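Local coordinates for putative hexose oxidase (PDB 5AWV), which binds the glycopeptide antibiotic teicoplanin and probably oxidises a hexose carried by it, using a covalently attached FAD, at residues 66-69 with 70-73; 265-268 with 269-273. All blocks are in the same frame, centred on the assembly; numbering follows the deposited sequence.

Interaction 1: residues 66-69 with 70-73; sequences STQQ and VADA
Val70 lays its CG2 methyl over the carbonyl of the N-cap residue, 3.4 Å from Ser66 O, while its CB packs as closely against Thr67 O. The contact spans the first two turns of helix 67-80, closed by a serine N-cap, in the FAD-binding domain of the PCMH type. Ser66 precedes the helix, and its side chain is turned back (chi1 75°) so that OG accepts the amide of Gln69. This Gln69 N to Ser66 OG bond is 3.1 Å long and almost straight, and it supplies an acceptor to an amide that has no preceding turn to bond to. Regular i to i+4 bonding then takes over at once: Val70 N donates to Ser66 O, Ala71 N to Thr67 O at 2.9 Å, Asp72 N to Gln68 O, and Ala73 N to Gln69 O. It serves as a worked example of a helix start satisfied first by a side-chain cap and, from the next residue on, by backbone carbonyls.

Its faces meet different surroundings. Val70 and Ala71 are buried against the antiparallel sheet that includes strands 179-187 and 223-229, touching Val185, and the Val70 side chain comes within about 8 Å of the bound FAD. Thr67 OG1 hydrogen-bonds Glu183 from the same sheet. Gln69 reaches the other way beside Pro29 and Pro32; its NE2 is held by Ala30 O and its OE1 by Gly65 N, which fixes the rotation of the amide and ties the cap to the N-terminal loop. On the solvent side, Gln68 starts away from the helix axis and bends at chi2 (62°) to run toward Asp72 one turn on. There the amide and carboxylate planes stand 42° apart, and Gln68 CG lies 3.8 Å from Asp72 OD2.

Interaction 2: residues 265-268 with 269-273; sequences AAFS and RLLRN. With T55 (8-methylnonanoic acid), chain B.
Arg269, in helix 264-280, donates its backbone N to Ala265 O at 2.9 Å, and its CB rests against the same oxygen. The chain beyond CB bends at chi2 (66°) and leaves the helix for the ligand: NH1 comes obliquely to the carboxyl end of the 8-methylnonanoic acid, 3.8 Å from CAL, while NH2 forms a salt bridge with Asp335. Leu270, next along, bonds through its N to Ala266 O and packs its side chain on Phe309 of strand 309-316 and on Val337.

Leu271 is the apolar link across the contact. Its CD1 methyl sits over one face of the Phe267 ring in a CH-pi contact, 3.9 Å from the centroid, and CD2 reaches the rim, 3.9 Å from CE2. Ile297 of strand 291-298 touches both side chains, and Ile380 of helix 377-387 touches Leu271.

With CG anti to its carbonyl carbon, the extended chain of Arg272 lies along Ser268, one turn earlier. Its NE donates to Ser268 OG at 3.1 Å; the bond is bent (138°), with the hydroxyl 26° out of the guanidinium plane, and NE also forms a salt bridge with Asp377. A water joins the pair, 2.9 Å from Ser268 OG and accepting from Arg272 NH2 in the guanidinium plane. NH1 and NH2 each hydrogen-bond the backbone of bound glycopeptide. Asp377 probably helps to position Arg272, as does Ser268, whose CB also touches the acyl chain at CAD. One helical face thus packs on the sheet and on helix 377-387, while the other lines a binding site for the acyl tail and peptide of teicoplanin.

How the interactions relate
Both contacts are short runs near the start of a helix, with the same i to i+4 backbone ladder, yet they lie on opposite sides of the chain's centre, their centres about 54 Å apart, and share no element. Interaction 1 is partly buried, with an exposed Gln68 and Asp72, and lies in the FAD-binding domain; its distinctive chemistry is the capping of the helix end, and its polar side chains bond to neighbouring parts of the chain. Interaction 2 is mostly buried, on helix 264-280 beside the seven-stranded sheet. There the backbone is already regular, and the differences come from an aromatic packing face and from arginines that pair with aspartates and also meet the bound antibiotic.

Interaction 1: residues 66-69 with 70-73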
loop_
_atom_site.group_PDB
_atom_site.type_symbol
_atom_site.label_atom_id
_atom_site.label_comp_id
_atom_site.label_asym_id
_atom_site.label_seq_id
_atom_site.Cartn_x
_atom_site.Cartn_y
_atom_site.Cartn_z
ATOM N N SER A 66 15.553 2.512 -14.399
ATOM C CA SER A 66 14.988 3.603 -15.166
ATOM C C SER A 66 13.753 3.221 -15.936
ATOM O O SER A 66 13.539 2.085 -16.141
ATOM C CB SER A 66 16.013 4.141 -16.195
ATOM O OG SER A 66 16.138 3.235 -17.305
ATOM N N THR A 67 13.017 4.222 -16.404
ATOM C CA THR A 67 11.773 4.001 -17.202
ATOM C C THR A 67 12.130 3.220 -18.466
ATOM O O THR A 67 11.444 2.240 -18.826
ATOM C CB THR A 67 11.101 5.322 -17.509
ATOM O OG1 THR A 67 10.727 5.903 -16.279
ATOM C CG2 THR A 67 9.882 5.156 -18.393
ATOM N N GLN A 68 13.252 3.586 -19.117
ATOM C CA GLN A 68 13.668 2.846 -20.333
ATOM C C GLN A 68 13.960 1.401 -20.048
ATOM O O GLN A 68 13.643 0.514 -20.806
ATOM C CB GLN A 68 14.886 3.499 -21.040
ATOM C CG GLN A 68 15.334 2.757 -22.326
ATOM C CD GLN A 68 14.216 2.769 -23.389
ATOM O OE1 GLN A 68 13.819 1.710 -23.936
ATOM N NE2 GLN A 68 13.631 3.948 -23.600
ATOM N N GLN A 69 14.670 1.126 -18.981
ATOM C CA GLN A 69 14.877 -0.214 -18.609
ATOM C C GLN A 69 13.602 -0.986 -18.318
ATOM O O GLN A 69 13.519 -2.202 -18.617
ATOM C CB GLN A 69 15.734 -0.279 -17.350
ATOM C CG GLN A 69 17.220 -0.007 -17.603
ATOM C CD GLN A 69 17.987 0.079 -16.269
ATOM O OE1 GLN A 69 17.827 -0.756 -15.411
ATOM N NE2 GLN A 69 18.775 1.083 -16.115
ATOM N N VAL A 70 12.614 -0.331 -17.690
ATOM C CA VAL A 70 11.308 -1.013 -17.513
ATOM C C VAL A 70 10.722 -1.369 -18.886
ATOM O O VAL A 70 10.247 -2.511 -19.102
ATOM C CB VAL A 70 10.280 -0.124 -16.724
ATOM C CG1 VAL A 70 8.910 -0.773 -16.633
ATOM C CG2 VAL A 70 10.800 0.164 -15.327
ATOM N N ALA A 71 10.646 -0.374 -19.754
ATOM C CA ALA A 71 10.107 -0.611 -21.117
ATOM C C ALA A 71 10.802 -1.780 -21.807
ATOM O O ALA A 71 10.119 -2.690 -22.330
ATOM C CB ALA A 71 10.199 0.600 -21.940
ATOM N N ASP A 72 12.126 -1.852 -21.724
ATOM C CA ASP A 72 12.864 -3.045 -22.284
ATOM C C ASP A 72 12.517 -4.358 -21.605
ATOM O O ASP A 72 12.416 -5.446 -22.245
ATOM C CB ASP A 72 14.408 -2.883 -22.287
ATOM C CG ASP A 72 14.878 -1.580 -22.964
ATOM O OD1 ASP A 72 14.212 -1.139 -23.940
ATOM O OD2 ASP A 72 15.915 -0.990 -22.517
ATOM N N ALA A 73 12.371 -4.312 -20.279
ATOM C CA ALA A 73 12.073 -5.522 -19.522
ATOM C C ALA A 73 10.647 -6.003 -19.847
ATOM O O ALA A 73 10.467 -7.163 -20.063
ATOM C CB ALA A 73 12.244 -5.289 -18.028
#

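Interaction 2: residues 265-268 with 269-273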
loop_
_atom_site.group_PDB
_atom_site.type_symbol
_atom_site.label_atom_id
_atom_site.label_comp_id
_atom_site.label_asym_id
_atom_site.label_seq_id
_atom_site.Cartn_x
_atom_site.Cartn_y
_atom_site.Cartn_z
ATOM N N ALA A 265 -23.259 -9.348 26.354
ATOM C CA ALA A 265 -23.866 -8.043 26.401
ATOM C C ALA A 265 -22.963 -6.796 26.346
ATOM O O ALA A 265 -23.282 -5.801 25.655
ATOM C CB ALA A 265 -24.859 -7.923 27.607
ATOM N N ALA A 266 -21.894 -6.835 27.103
ATOM C CA ALA A 266 -20.933 -5.787 27.136
ATOM C C ALA A 266 -20.214 -5.659 25.750
ATOM O O ALA A 266 -19.943 -4.569 25.319
ATOM C CB ALA A 266 -19.894 -6.060 28.203
ATOM N N PHE A 267 -19.887 -6.784 25.165
ATOM C CA PHE A 267 -19.300 -6.835 23.827
ATOM C C PHE A 267 -20.199 -6.177 22.822
ATOM O O PHE A 267 -19.756 -5.333 22.063
ATOM C CB PHE A 267 -19.013 -8.254 23.402
ATOM C CG PHE A 267 -18.289 -8.348 22.080
ATOM C CD1 PHE A 267 -16.913 -8.283 22.030
ATOM C CD2 PHE A 267 -19.001 -8.484 20.901
ATOM C CE1 PHE A 267 -16.238 -8.363 20.801
ATOM C CE2 PHE A 267 -18.341 -8.578 19.694
ATOM C CZ PHE A 267 -16.948 -8.532 19.642
ATOM N N SER A 268 -21.446 -6.605 22.762
ATOM C CA SER A 268 -22.417 -5.934 21.947
ATOM C C SER A 268 -22.588 -4.432 22.199
ATOM O O SER A 268 -22.598 -3.637 21.236
ATOM C CB SER A 268 -23.760 -6.657 21.967
ATOM O OG SER A 268 -24.572 -6.087 20.927
ATOM N N ARG A 269 -22.693 -4.022 23.456
ATOM C CA ARG A 269 -22.724 -2.607 23.761
ATOM C C ARG A 269 -21.509 -1.814 23.196
ATOM O O ARG A 269 -21.660 -0.717 22.639
ATOM C CB ARG A 269 -22.848 -2.402 25.277
ATOM C CG ARG A 269 -22.991 -0.971 25.688
ATOM C CD ARG A 269 -24.305 -0.376 25.203
ATOM N NE ARG A 269 -24.336 1.031 25.542
ATOM C CZ ARG A 269 -24.551 1.495 26.771
ATOM N NH1 ARG A 269 -24.735 0.680 27.831
ATOM N NH2 ARG A 269 -24.580 2.802 26.966
ATOM N N LEU A 270 -20.340 -2.336 23.366
ATOM C CA LEU A 270 -19.109 -1.741 22.844
ATOM C C LEU A 270 -19.169 -1.488 21.291
ATOM O O LEU A 270 -18.896 -0.399 20.827
ATOM C CB LEU A 270 -17.901 -2.644 23.166
ATOM C CG LEU A 270 -16.538 -2.242 22.560
ATOM C CD1 LEU A 270 -16.078 -0.893 23.044
ATOM C CD2 LEU A 270 -15.495 -3.229 22.936
ATOM N N LEU A 271 -19.456 -2.532 20.550
ATOM C CA LEU A 271 -19.549 -2.422 19.072
ATOM C C LEU A 271 -20.658 -1.512 18.629
ATOM O O LEU A 271 -20.425 -0.749 17.682
ATOM C CB LEU A 271 -19.604 -3.777 18.389
ATOM C CG LEU A 271 -18.247 -4.408 18.169
ATOM C CD1 LEU A 271 -17.546 -4.799 19.466
ATOM C CD2 LEU A 271 -18.437 -5.586 17.241
ATOM N N ARG A 272 -21.797 -1.433 19.382
ATOM C CA ARG A 272 -22.816 -0.465 19.065
ATOM C C ARG A 272 -22.376 0.936 19.346
ATOM O O ARG A 272 -22.604 1.820 18.543
ATOM C CB ARG A 272 -24.195 -0.723 19.717
ATOM C CG ARG A 272 -24.757 -2.089 19.349
ATOM C CD ARG A 272 -26.061 -2.340 20.037
ATOM N NE ARG A 272 -26.422 -3.774 19.915
ATOM C CZ ARG A 272 -27.665 -4.236 20.001
ATOM N NH1 ARG A 272 -28.718 -3.371 20.168
ATOM N NH2 ARG A 272 -27.866 -5.578 19.904
ATOM N N ASN A 273 -21.811 1.160 20.516
ATOM C CA ASN A 273 -21.283 2.475 20.902
ATOM C C ASN A 273 -20.324 3.050 19.800
ATOM O O ASN A 273 -20.417 4.186 19.390
ATOM C CB ASN A 273 -20.442 2.346 22.175
ATOM C CG ASN A 273 -21.245 2.240 23.466
ATOM O OD1 ASN A 273 -20.673 1.988 24.519
ATOM N ND2 ASN A 273 -22.524 2.362 23.384
HETATM C CAD T55 B . -25.956 -7.525 24.858
HETATM C CAE T55 B . -27.428 -7.604 24.832
HETATM C CAG T55 B . -27.768 -6.120 24.891
HETATM C CAH T55 B . -27.477 -5.384 26.237
HETATM C CAI T55 B . -27.916 -3.936 26.299
HETATM C CAJ T55 B . -27.597 -3.117 27.558
HETATM C CAK T55 B . -28.192 -1.736 27.350
HETATM C CAL T55 B . -28.240 -0.674 28.442
HETATM C CAF T55 B . -27.629 -8.572 23.636
HETATM C C T55 B . -29.099 0.511 27.981
HETATM O O T55 B . -29.899 0.412 27.080
HETATM O O HOH W 1 -25.760 -7.890 18.994
#